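Local coordinates for stage II sporulation protein Q (Bacillus subtilis, PDB 3TUF), which pairs with SpoIIIAH to form a channel between forespore and mother cell during sporulation, and takes part in forespore engulfment, at residues A[153-156]-A[157-160]. Residues are numbered along the deposited sequence; the frame is centred on the assembly and turned at random.
Sequences GKNL and YSED
Asn155 and Tyr157 lie side by side on one face of a tight turn, in the loop that joins strands 148-151 and 165-171 of this M23 peptidase-like domain. The Asn155 amide and the Tyr157 ring point the same way but are not stacked, their planes standing 64° apart. The touch is made lower down, with the amide carbon CG of Asn155 4.1 Å from CB of Tyr157. Tyr157 sets CG anti to its own backbone nitrogen (chi1 -157°), which leads the end of the side chain away from the turn. Asn155 is the buried one of the pair, its CB 4.0 Å from the backbone N of Ser158. With only a methyl group here, as in an alanine, the space beside CB of Tyr157 is likely to be left unfilled. On the exposed side, Leu156 and Glu159 run alongside each other. Glu159 bends at chi2 (-144°), and its CG comes 3.4 Å from O of Leu156. Its OE2 lies 3.3 Å from the methyl CD2 of Leu156 and equally near O of Leu156, two acceptors that meet by contact alone. Further out, the Asn155 side chain packs on Ser131 and His164, to which Gly153 is hydrogen-bonded, while Tyr157 touches Leu113, Gln130 and Val112, bonding to the last through its backbone. At the far end of the turn, OD1 of Asp160 makes a salt bridge with NZ of Lys55.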
loop_
_atom_site.group_PDB
_atom_site.type_symbol
_atom_site.label_atom_id
_atom_site.label_comp_id
_atom_site.label_asym_id
_atom_site.label_seq_id
_atom_site.Cartn_x
_atom_site.Cartn_y
_atom_site.Cartn_z
ATOM N N GLY A 153 14.141 -18.325 36.440
ATOM C CA GLY A 153 15.417 -17.676 36.154
ATOM C C GLY A 153 15.255 -16.318 35.545
ATOM O O GLY A 153 14.135 -15.916 35.196
ATOM N N LYS A 154 16.373 -15.614 35.417
ATOM C CA LYS A 154 16.393 -14.362 34.672
ATOM C C LYS A 154 16.641 -14.645 33.186
ATOM O O LYS A 154 17.122 -15.762 32.824
ATOM C CB LYS A 154 17.505 -13.411 35.127
ATOM C CG LYS A 154 17.921 -13.454 36.587
ATOM C CD LYS A 154 18.779 -12.226 36.747
ATOM C CE LYS A 154 19.648 -12.188 38.006
ATOM N NZ LYS A 154 19.069 -11.150 38.966
ATOM N N ASN A 155 16.439 -13.581 32.386
ATOM C CA ASN A 155 16.197 -13.611 30.973
ATOM C C ASN A 155 16.800 -12.465 30.292
ATOM O O ASN A 155 16.904 -11.375 30.877
ATOM C CB ASN A 155 14.730 -13.274 30.760
ATOM C CG ASN A 155 14.124 -14.217 29.885
ATOM O OD1 ASN A 155 14.853 -15.110 29.346
ATOM N ND2 ASN A 155 12.832 -14.129 29.722
ATOM N N LEU A 156 17.061 -12.621 29.007
ATOM C CA LEU A 156 17.394 -11.431 28.201
ATOM C C LEU A 156 16.140 -10.645 27.820
ATOM O O LEU A 156 16.093 -9.433 27.955
ATOM C CB LEU A 156 18.252 -11.791 26.983
ATOM C CG LEU A 156 19.734 -11.980 27.389
ATOM C CD1 LEU A 156 20.549 -12.565 26.219
ATOM C CD2 LEU A 156 20.386 -10.695 27.992
ATOM N N TYR A 157 15.116 -11.386 27.418
ATOM C CA TYR A 157 13.856 -10.852 26.923
ATOM C C TYR A 157 13.184 -9.804 27.856
ATOM O O TYR A 157 12.967 -8.642 27.463
ATOM C CB TYR A 157 12.940 -12.040 26.660
ATOM C CG TYR A 157 11.837 -11.782 25.667
ATOM C CD1 TYR A 157 12.122 -11.514 24.314
ATOM C CD2 TYR A 157 10.509 -11.835 26.065
ATOM C CE1 TYR A 157 11.120 -11.301 23.399
ATOM C CE2 TYR A 157 9.494 -11.619 25.168
ATOM C CZ TYR A 157 9.800 -11.349 23.843
ATOM O OH TYR A 157 8.765 -11.134 22.969
ATOM N N SER A 158 12.884 -10.195 29.088
ATOM C CA SER A 158 12.359 -9.237 30.022
ATOM C C SER A 158 13.297 -9.107 31.204
ATOM O O SER A 158 13.081 -9.727 32.218
ATOM C CB SER A 158 10.931 -9.640 30.462
ATOM O OG SER A 158 10.723 -11.055 30.344
ATOM N N GLU A 159 14.356 -8.310 31.112
ATOM C CA GLU A 159 15.275 -8.267 32.272
ATOM C C GLU A 159 14.574 -7.630 33.427
ATOM O O GLU A 159 14.938 -7.879 34.574
ATOM C CB GLU A 159 16.559 -7.494 32.013
ATOM C CG GLU A 159 16.900 -7.350 30.542
ATOM C CD GLU A 159 18.394 -7.412 30.300
ATOM O OE1 GLU A 159 19.146 -6.809 31.107
ATOM O OE2 GLU A 159 18.802 -8.068 29.305
ATOM N N ASP A 160 13.563 -6.813 33.105
ATOM C CA ASP A 160 12.769 -6.050 34.097
ATOM C C ASP A 160 11.934 -6.892 35.098
ATOM O O ASP A 160 11.562 -6.394 36.145
ATOM C CB ASP A 160 11.899 -4.941 33.406
ATOM C CG ASP A 160 10.597 -5.502 32.781
ATOM O OD1 ASP A 160 9.549 -5.448 33.451
ATOM O OD2 ASP A 160 10.612 -6.017 31.625
#